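PDB 2PC6: probable acetolactate synthase isozyme III (Small subunit) from Nitrosomonas europaea ATCC 19718, which is probably the regulatory small subunit of an acetolactate synthase, built from two ferredoxin-like domains of the ACT clan and paired as a dimer. Local coordinates for residues M89-A95 and E120-L126; I7-N13 and P43-T49. All blocks are in the same frame, centred on the assembly; numbering follows the deposited sequence.

Contact 1. Residues M89-A95 and E120-L126; sequences MLVKVRA and ELYTIEL
Strands 89-94 and 121-126 run antiparallel at 159°, their axes 4.6 Å apart at closest approach. Met89-Leu126, Val91-Ile124 and Val93-Tyr122 are hydrogen-bonded pairs, each closing a two-bond ring: Met89 N–Leu126 O and Leu126 N–Met89 O, both 2.8 Å; Val91 N–Ile124 O 3.0 Å and Ile124 N–Val91 O 2.8 Å; Val93 N–Tyr122 O 2.9 Å and Tyr122 N–Val93 O 3.0 Å. Beyond them Glu120 O accepts from Ala95 N and Arg94 NH1, both at 2.7 Å; the p, p turn at chi2 and chi3 curls the arginine back. The face of Met89, Val91, Val93, Tyr122, Ile124 and Leu126 is mainly apolar, suiting helices 98-109 and 130-139; selenomethionine Met89 CE meets Leu126 CD2 at 3.7 Å. On the other face Lys92 NZ forms a salt bridge with Glu147 of its own chain and hydrogen bonds to Ser157 O and Gly159 O of the second subunit, whose Glu160 and Arg86 pair with Arg94 and Glu125. In non-hydrogen-bonded pairs with Glu125, Thr123 and Leu121, Leu90 and Lys92 turn peptide groups outward to strand 145-157 (Ala149; Leu146 and Glu147) and Arg94 to Leu144 just before it, as befits a central strand of a ferredoxin-like ACT sheet.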
HETATM    1  N   MSE A  89       4.499  -6.275   3.190  1.00 46.27           N
HETATM    2  CA  MSE A  89       5.511  -5.687   4.015  1.00 46.09           C
HETATM    3  C   MSE A  89       6.897  -6.156   3.597  1.00 45.09           C
HETATM    4  O   MSE A  89       7.127  -7.333   3.291  1.00 44.72           O
HETATM    5  CB  MSE A  89       5.226  -6.044   5.456  1.00 45.97           C
HETATM    6  CG  MSE A  89       6.317  -5.728   6.393  1.00 52.49           C
HETATM    7 SE   MSE A  89       5.716  -6.047   8.261  1.00 70.83          SE
HETATM    8  CE  MSE A  89       5.663  -8.006   8.230  1.00 56.93           C
ATOM      9  N   LEU A  90       7.812  -5.206   3.622  1.00 44.48           N
ATOM     10  CA  LEU A  90       9.232  -5.412   3.448  1.00 43.99           C
ATOM     11  C   LEU A  90       9.976  -5.064   4.762  1.00 43.93           C
ATOM     12  O   LEU A  90       9.945  -3.906   5.231  1.00 43.54           O
ATOM     13  CB  LEU A  90       9.716  -4.482   2.335  1.00 44.07           C
ATOM     14  CG  LEU A  90      10.081  -4.997   0.943  1.00 45.10           C
ATOM     15  CD1 LEU A  90       9.217  -6.134   0.425  1.00 44.21           C
ATOM     16  CD2 LEU A  90      10.093  -3.837  -0.023  1.00 42.31           C
ATOM     17  N   VAL A  91      10.673  -6.058   5.315  1.00 42.73           N
ATOM     18  CA  VAL A  91      11.391  -5.931   6.570  1.00 41.27           C
ATOM     19  C   VAL A  91      12.865  -6.182   6.317  1.00 42.42           C
ATOM     20  O   VAL A  91      13.258  -7.313   5.936  1.00 41.52           O
ATOM     21  CB  VAL A  91      10.942  -7.030   7.534  1.00 40.35           C
ATOM     22  CG1 VAL A  91      11.519  -6.782   8.872  1.00 38.81           C
ATOM     23  CG2 VAL A  91       9.468  -7.030   7.617  1.00 41.59           C
ATOM     24  N   LYS A  92      13.698  -5.167   6.539  1.00 41.85           N
ATOM     25  CA  LYS A  92      15.146  -5.377   6.388  1.00 41.37           C
ATOM     26  C   LYS A  92      15.743  -5.653   7.757  1.00 41.07           C
ATOM     27  O   LYS A  92      15.564  -4.862   8.664  1.00 41.98           O
ATOM     28  CB  LYS A  92      15.807  -4.174   5.701  1.00 40.72           C
ATOM     29  CG  LYS A  92      17.310  -4.168   5.732  1.00 41.76           C
ATOM     30  CD  LYS A  92      17.896  -2.844   5.172  1.00 39.84           C
ATOM     31  CE  LYS A  92      17.443  -2.650   3.726  1.00 40.16           C
ATOM     32  NZ  LYS A  92      17.866  -1.339   3.172  1.00 40.49           N
ATOM     33  N   VAL A  93      16.437  -6.779   7.892  1.00 40.92           N
ATOM     34  CA  VAL A  93      16.885  -7.287   9.171  1.00 40.32           C
ATOM     35  C   VAL A  93      18.365  -7.569   9.126  1.00 41.39           C
ATOM     36  O   VAL A  93      18.904  -7.992   8.100  1.00 42.70           O
ATOM     37  CB  VAL A  93      16.181  -8.638   9.568  1.00 41.17           C
ATOM     38  CG1 VAL A  93      14.736  -8.423   9.922  1.00 37.43           C
ATOM     39  CG2 VAL A  93      16.337  -9.714   8.431  1.00 38.66           C
ATOM     40  N   ARG A  94      19.006  -7.318  10.256  1.00 40.95           N
ATOM     41  CA  ARG A  94      20.377  -7.606  10.486  1.00 41.24           C
ATOM     42  C   ARG A  94      20.439  -9.114  10.645  1.00 41.69           C
ATOM     43  O   ARG A  94      19.661  -9.693  11.398  1.00 42.44           O
ATOM     44  CB  ARG A  94      20.782  -6.875  11.775  1.00 40.88           C
ATOM     45  CG  ARG A  94      22.148  -7.210  12.397  1.00 42.21           C
ATOM     46  CD  ARG A  94      23.334  -6.901  11.485  1.00 42.52           C
ATOM     47  NE  ARG A  94      23.521  -5.502  11.111  1.00 43.43           N
ATOM     48  CZ  ARG A  94      23.596  -5.074   9.856  1.00 44.60           C
ATOM     49  NH1 ARG A  94      23.447  -5.941   8.859  1.00 49.37           N
ATOM     50  NH2 ARG A  94      23.795  -3.791   9.582  1.00 41.97           N
ATOM     51  N   ALA A  95      21.337  -9.769   9.921  1.00 41.62           N
ATOM     52  CA  ALA A  95      21.371 -11.205   9.966  1.00 41.32           C
ATOM     53  C   ALA A  95      22.802 -11.682   9.873  1.00 41.25           C
ATOM     54  O   ALA A  95      23.306 -11.886   8.778  1.00 41.08           O
ATOM     55  CB  ALA A  95      20.471 -11.833   8.847  1.00 40.53           C
ATOM     56  N   GLU A 120      25.459  -9.831   5.791  1.00 44.91           N
ATOM     57  CA  GLU A 120      25.070  -9.364   7.110  1.00 44.61           C
ATOM     58  C   GLU A 120      23.614  -8.961   7.174  1.00 43.87           C
ATOM     59  O   GLU A 120      23.112  -8.593   8.236  1.00 43.79           O
ATOM     60  CB  GLU A 120      25.924  -8.167   7.504  1.00 45.20           C
ATOM     61  CG  GLU A 120      27.413  -8.475   7.753  1.00 49.09           C
ATOM     62  CD  GLU A 120      28.274  -8.525   6.477  1.00 53.59           C
ATOM     63  OE1 GLU A 120      27.870  -7.906   5.469  1.00 55.60           O
ATOM     64  OE2 GLU A 120      29.365  -9.180   6.491  1.00 54.90           O
ATOM     65  N   LEU A 121      22.921  -8.986   6.042  1.00 43.47           N
ATOM     66  CA  LEU A 121      21.490  -8.654   6.073  1.00 42.93           C
ATOM     67  C   LEU A 121      20.546  -9.439   5.145  1.00 41.90           C
ATOM     68  O   LEU A 121      20.979 -10.078   4.188  1.00 41.80           O
ATOM     69  CB  LEU A 121      21.299  -7.145   5.945  1.00 42.10           C
ATOM     70  CG  LEU A 121      21.337  -6.416   4.623  1.00 44.90           C
ATOM     71  CD1 LEU A 121      20.064  -6.683   3.769  1.00 47.06           C
ATOM     72  CD2 LEU A 121      21.445  -4.912   4.934  1.00 44.50           C
ATOM     73  N   TYR A 122      19.254  -9.392   5.454  1.00 40.88           N
ATOM     74  CA  TYR A 122      18.228  -9.903   4.563  1.00 39.76           C
ATOM     75  C   TYR A 122      17.146  -8.856   4.426  1.00 40.15           C
ATOM     76  O   TYR A 122      16.817  -8.163   5.420  1.00 39.46           O
ATOM     77  CB  TYR A 122      17.553 -11.112   5.171  1.00 39.29           C
ATOM     78  CG  TYR A 122      18.336 -12.402   5.269  1.00 40.88           C
ATOM     79  CD1 TYR A 122      19.204 -12.808   4.265  1.00 39.61           C
ATOM     80  CD2 TYR A 122      18.130 -13.256   6.346  1.00 40.52           C
ATOM     81  CE1 TYR A 122      19.840 -14.007   4.345  1.00 41.60           C
ATOM     82  CE2 TYR A 122      18.765 -14.439   6.441  1.00 40.47           C
ATOM     83  CZ  TYR A 122      19.624 -14.811   5.443  1.00 42.55           C
ATOM     84  OH  TYR A 122      20.254 -16.012   5.540  1.00 44.18           O
ATOM     85  N   THR A 123      16.547  -8.759   3.238  1.00 40.14           N
ATOM     86  CA  THR A 123      15.289  -8.070   3.153  1.00 40.99           C
ATOM     87  C   THR A 123      14.221  -9.084   2.877  1.00 41.58           C
ATOM     88  O   THR A 123      14.296  -9.789   1.873  1.00 42.89           O
ATOM     89  CB  THR A 123      15.290  -6.983   2.129  1.00 40.90           C
ATOM     90  OG1 THR A 123      16.222  -6.008   2.554  1.00 41.89           O
ATOM     91  CG2 THR A 123      13.935  -6.284   2.094  1.00 40.14           C
ATOM     92  N   ILE A 124      13.246  -9.175   3.784  1.00 41.88           N
ATOM     93  CA  ILE A 124      12.172 -10.197   3.710  1.00 42.40           C
ATOM     94  C   ILE A 124      10.843  -9.623   3.242  1.00 42.28           C
ATOM     95  O   ILE A 124      10.409  -8.599   3.736  1.00 42.53           O
ATOM     96  CB  ILE A 124      11.984 -10.882   5.086  1.00 41.77           C
ATOM     97  CG1 ILE A 124      13.329 -11.492   5.541  1.00 44.22           C
ATOM     98  CG2 ILE A 124      10.925 -11.968   5.004  1.00 41.34           C
ATOM     99  CD1 ILE A 124      13.393 -11.963   6.998  1.00 40.97           C
ATOM    100  N   GLU A 125      10.196 -10.297   2.292  1.00 43.75           N
ATOM    101  CA  GLU A 125       8.910  -9.864   1.788  1.00 43.19           C
ATOM    102  C   GLU A 125       7.800 -10.732   2.377  1.00 43.45           C
ATOM    103  O   GLU A 125       7.846 -11.956   2.264  1.00 42.70           O
ATOM    104  CB  GLU A 125       8.930 -10.007   0.296  1.00 44.35           C
ATOM    105  CG  GLU A 125       7.672  -9.569  -0.402  1.00 46.12           C
ATOM    106  CD  GLU A 125       7.440 -10.382  -1.673  1.00 56.66           C
ATOM    107  OE1 GLU A 125       8.212 -10.305  -2.685  1.00 56.37           O
ATOM    108  OE2 GLU A 125       6.450 -11.140  -1.651  1.00 65.55           O
ATOM    109  N   LEU A 126       6.805 -10.090   2.994  1.00 44.13           N
ATOM    110  CA  LEU A 126       5.689 -10.797   3.627  1.00 44.52           C
ATOM    111  C   LEU A 126       4.366 -10.270   3.127  1.00 43.85           C
ATOM    112  O   LEU A 126       4.213  -9.065   2.987  1.00 42.49           O
ATOM    113  CB  LEU A 126       5.675 -10.454   5.097  1.00 46.42           C
ATOM    114  CG  LEU A 126       6.130 -11.501   6.087  1.00 51.23           C
ATOM    115  CD1 LEU A 126       7.568 -11.097   6.642  1.00 52.76           C
ATOM    116  CD2 LEU A 126       5.090 -11.540   7.237  1.00 47.77           C
TER

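Contact 2. Residues I7-N13 and P43-T49; sequences ISLLMEN and PTLSRMT
This is a buried antiparallel pairing inside the N-terminal four-stranded sheet, joining strand 3-12 to strand 45-54. The short axes cross at 149°, 4.4 Å apart at closest approach. Leu9 with Met48 and Met11 with Ser46 are hydrogen-bonded pairs: Leu9 N–Met48 O and Met48 N–Leu9 O are both 2.7 Å, Met11 N–Ser46 O is 2.8 Å and Ser46 N–Met11 O 2.6 Å. Strand order 2-3-1-4 makes this the central strand pair of the ferredoxin-like ACT fold, with helix 17-28 over the face of Leu9, Met11 and Met48. Flexible apolar side chains fill that interface: selenomethionine Met11 SE touches Met48 CE at 3.6 Å, and Leu9 CD1 lies 3.6 Å from Met48 CB. On the opposite face the small Ser8 leaves room for Arg47, whose chi1 t and chi2 p bring NE and NH2 to 3.1 and 3.0 Å from Ser8 OG, while NH1 bridges to Glu147 of the second subunit. Asn13 pins the strand end to the turn, Asn13 N–Thr44 O at 2.6 Å and Asn13 ND2–Pro43 O at 3.2 Å; its OD1 accepts from Asn31 of the second subunit, and a water lies 3.0 Å from Asn13 OD1 and 2.7 Å from Ser46 OG.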
ATOM      1  N   ILE A   7     -12.165   1.680   5.822  1.00 54.53           N
ATOM      2  CA  ILE A   7     -12.902   2.446   4.825  1.00 53.65           C
ATOM      3  C   ILE A   7     -12.284   2.288   3.406  1.00 54.17           C
ATOM      4  O   ILE A   7     -11.055   2.401   3.195  1.00 53.58           O
ATOM      5  CB  ILE A   7     -13.009   3.917   5.231  1.00 53.02           C
ATOM      6  CG1 ILE A   7     -14.110   4.078   6.276  1.00 53.80           C
ATOM      7  CG2 ILE A   7     -13.406   4.741   4.078  1.00 51.06           C
ATOM      8  CD1 ILE A   7     -13.634   4.276   7.665  1.00 54.61           C
ATOM      9  N   SER A   8     -13.178   2.014   2.461  1.00 54.12           N
ATOM     10  CA  SER A   8     -12.869   1.804   1.071  1.00 54.00           C
ATOM     11  C   SER A   8     -13.553   2.885   0.251  1.00 54.86           C
ATOM     12  O   SER A   8     -14.758   3.131   0.406  1.00 55.07           O
ATOM     13  CB  SER A   8     -13.487   0.488   0.662  1.00 53.69           C
ATOM     14  OG  SER A   8     -12.562  -0.288  -0.062  1.00 54.92           O
ATOM     15  N   LEU A   9     -12.820   3.532  -0.642  1.00 55.21           N
ATOM     16  CA  LEU A   9     -13.470   4.547  -1.443  1.00 55.04           C
ATOM     17  C   LEU A   9     -12.920   4.678  -2.854  1.00 55.40           C
ATOM     18  O   LEU A   9     -11.771   4.313  -3.136  1.00 55.01           O
ATOM     19  CB  LEU A   9     -13.556   5.885  -0.696  1.00 55.11           C
ATOM     20  CG  LEU A   9     -12.335   6.511  -0.035  1.00 54.51           C
ATOM     21  CD1 LEU A   9     -11.677   7.363  -1.084  1.00 57.62           C
ATOM     22  CD2 LEU A   9     -12.733   7.408   1.127  1.00 52.57           C
ATOM     23  N   LEU A  10     -13.816   5.114  -3.735  1.00 55.46           N
ATOM     24  CA  LEU A  10     -13.508   5.443  -5.086  1.00 56.11           C
ATOM     25  C   LEU A  10     -13.325   6.958  -5.199  1.00 56.70           C
ATOM     26  O   LEU A  10     -14.147   7.751  -4.726  1.00 56.76           O
ATOM     27  CB  LEU A  10     -14.628   4.975  -6.017  1.00 56.05           C
ATOM     28  CG  LEU A  10     -14.658   3.545  -6.592  1.00 57.30           C
ATOM     29  CD1 LEU A  10     -15.809   3.407  -7.549  1.00 57.13           C
ATOM     30  CD2 LEU A  10     -13.349   3.073  -7.269  1.00 57.63           C
HETATM   31  N   MSE A  11     -12.242   7.374  -5.825  1.00 57.66           N
HETATM   32  CA  MSE A  11     -12.101   8.789  -6.059  1.00 59.16           C
HETATM   33  C   MSE A  11     -11.441   9.179  -7.338  1.00 58.66           C
HETATM   34  O   MSE A  11     -10.674   8.413  -7.916  1.00 58.54           O
HETATM   35  CB  MSE A  11     -11.413   9.472  -4.896  1.00 60.21           C
HETATM   36  CG  MSE A  11     -10.275   8.734  -4.280  1.00 64.45           C
HETATM   37 SE   MSE A  11      -9.229  10.200  -3.604  1.00 79.50          SE
HETATM   38  CE  MSE A  11      -7.569  10.158  -4.871  1.00 73.33           C
ATOM     39  N   GLU A  12     -11.788  10.386  -7.776  1.00 58.76           N
ATOM     40  CA  GLU A  12     -11.148  11.068  -8.894  1.00 58.60           C
ATOM     41  C   GLU A  12      -9.628  10.986  -8.805  1.00 58.43           C
ATOM     42  O   GLU A  12      -9.020  11.535  -7.881  1.00 58.31           O
ATOM     43  CB  GLU A  12     -11.581  12.541  -8.939  1.00 58.92           C
ATOM     44  CG  GLU A  12     -13.120  12.814  -8.971  1.00 60.22           C
ATOM     45  CD  GLU A  12     -13.864  12.303 -10.236  1.00 61.88           C
ATOM     46  OE1 GLU A  12     -13.316  11.521 -11.059  1.00 62.56           O
ATOM     47  OE2 GLU A  12     -15.033  12.696 -10.403  1.00 61.89           O
ATOM     48  N   ASN A  13      -9.017  10.284  -9.758  1.00 57.97           N
ATOM     49  CA  ASN A  13      -7.568  10.207  -9.831  1.00 57.58           C
ATOM     50  C   ASN A  13      -6.967  11.536 -10.330  1.00 57.62           C
ATOM     51  O   ASN A  13      -6.457  11.661 -11.476  1.00 57.73           O
ATOM     52  CB  ASN A  13      -7.142   9.018 -10.681  1.00 57.30           C
ATOM     53  CG  ASN A  13      -5.642   8.823 -10.695  1.00 57.21           C
ATOM     54  OD1 ASN A  13      -4.901   9.323  -9.824  1.00 55.76           O
ATOM     55  ND2 ASN A  13      -5.179   8.113 -11.692  1.00 56.92           N
ATOM     56  N   PRO A  43      -8.896   4.594 -15.330  1.00 58.11           N
ATOM     57  CA  PRO A  43      -7.794   5.462 -14.881  1.00 57.84           C
ATOM     58  C   PRO A  43      -8.251   6.822 -14.403  1.00 57.28           C
ATOM     59  O   PRO A  43      -7.437   7.586 -13.891  1.00 57.04           O
ATOM     60  CB  PRO A  43      -6.902   5.617 -16.124  1.00 57.91           C
ATOM     61  CG  PRO A  43      -7.599   4.819 -17.253  1.00 59.11           C
ATOM     62  CD  PRO A  43      -8.993   4.494 -16.799  1.00 58.42           C
ATOM     63  N   THR A  44      -9.529   7.137 -14.558  1.00 57.15           N
ATOM     64  CA  THR A  44     -10.023   8.390 -13.969  1.00 57.64           C
ATOM     65  C   THR A  44     -10.281   8.246 -12.474  1.00 56.93           C
ATOM     66  O   THR A  44     -10.332   9.252 -11.761  1.00 56.89           O
ATOM     67  CB  THR A  44     -11.291   8.979 -14.669  1.00 57.82           C
ATOM     68  OG1 THR A  44     -12.436   8.174 -14.359  1.00 59.28           O
ATOM     69  CG2 THR A  44     -11.090   9.062 -16.178  1.00 57.60           C
ATOM     70  N   LEU A  45     -10.418   6.996 -12.023  1.00 56.24           N
ATOM     71  CA  LEU A  45     -10.789   6.671 -10.643  1.00 55.99           C
ATOM     72  C   LEU A  45      -9.753   5.820  -9.926  1.00 55.90           C
ATOM     73  O   LEU A  45      -9.269   4.797 -10.452  1.00 56.02           O
ATOM     74  CB  LEU A  45     -12.144   5.957 -10.595  1.00 55.62           C
ATOM     75  CG  LEU A  45     -13.372   6.777 -11.003  1.00 56.69           C
ATOM     76  CD1 LEU A  45     -14.546   5.847 -11.259  1.00 56.71           C
ATOM     77  CD2 LEU A  45     -13.732   7.839  -9.948  1.00 56.32           C
ATOM     78  N   SER A  46      -9.437   6.239  -8.709  1.00 55.26           N
ATOM     79  CA  SER A  46      -8.535   5.485  -7.851  1.00 55.01           C
ATOM     80  C   SER A  46      -9.299   4.867  -6.708  1.00 54.25           C
ATOM     81  O   SER A  46     -10.376   5.325  -6.362  1.00 53.57           O
ATOM     82  CB  SER A  46      -7.433   6.410  -7.322  1.00 55.62           C
ATOM     83  OG  SER A  46      -6.511   6.752  -8.359  1.00 56.35           O
ATOM     84  N   ARG A  47      -8.732   3.821  -6.122  1.00 54.71           N
ATOM     85  CA  ARG A  47      -9.378   3.078  -5.038  1.00 54.46           C
ATOM     86  C   ARG A  47      -8.550   3.292  -3.797  1.00 54.55           C
ATOM     87  O   ARG A  47      -7.350   3.048  -3.759  1.00 54.27           O
ATOM     88  CB  ARG A  47      -9.472   1.579  -5.388  1.00 54.79           C
ATOM     89  CG  ARG A  47      -9.923   0.621  -4.256  1.00 53.72           C
ATOM     90  CD  ARG A  47     -11.426   0.617  -4.156  1.00 54.16           C
ATOM     91  NE  ARG A  47     -11.986  -0.283  -3.136  1.00 53.04           N
ATOM     92  CZ  ARG A  47     -12.753  -1.343  -3.404  1.00 50.87           C
ATOM     93  NH1 ARG A  47     -13.030  -1.685  -4.654  1.00 50.19           N
ATOM     94  NH2 ARG A  47     -13.249  -2.069  -2.422  1.00 48.45           N
HETATM   95  N   MSE A  48      -9.183   3.796  -2.770  1.00 55.28           N
HETATM   96  CA  MSE A  48      -8.443   4.040  -1.572  1.00 55.41           C
HETATM   97  C   MSE A  48      -8.944   3.121  -0.511  1.00 54.49           C
HETATM   98  O   MSE A  48     -10.154   2.940  -0.348  1.00 54.17           O
HETATM   99  CB  MSE A  48      -8.610   5.473  -1.121  1.00 55.77           C
HETATM  100  CG  MSE A  48      -7.867   5.794   0.156  1.00 60.73           C
HETATM  101 SE   MSE A  48      -8.024   7.730   0.599  1.00 75.05          SE
HETATM  102  CE  MSE A  48      -7.261   8.515  -1.086  1.00 65.55           C
ATOM    103  N   THR A  49      -7.996   2.558   0.217  1.00 53.50           N
ATOM    104  CA  THR A  49      -8.311   1.817   1.397  1.00 52.95           C
ATOM    105  C   THR A  49      -7.639   2.528   2.554  1.00 51.92           C
ATOM    106  O   THR A  49      -6.420   2.636   2.604  1.00 51.32           O
ATOM    107  CB  THR A  49      -7.812   0.365   1.310  1.00 53.57           C
ATOM    108  OG1 THR A  49      -8.301  -0.228   0.099  1.00 54.82           O
ATOM    109  CG2 THR A  49      -8.311  -0.398   2.477  1.00 50.95           C
TER
HETATM  110  O   HOH W   1      -3.940   7.408  -7.775  1.00 41.96           O

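In the fold
The chain closes contact 2 before it opens contact 1, and the two lie on opposite sides of its centre, 31 Å between centres and about 14 Å between nearest atoms. They share no strand or sheet, yet they are equivalent places in a repeated fold: each joins the first and third strands of an antiparallel sheet of order 2-3-1-4, with one helix and one strand in the intervening chain. Contact 2 thus belongs to the N-terminal ACT domain and contact 1 to the C-terminal one. Both also touch the second subunit: Glu147 pairs with Lys92 in its own chain and with Arg47 across the dimer, so it links the C-terminal domain of one subunit to the N-terminal domain of the other.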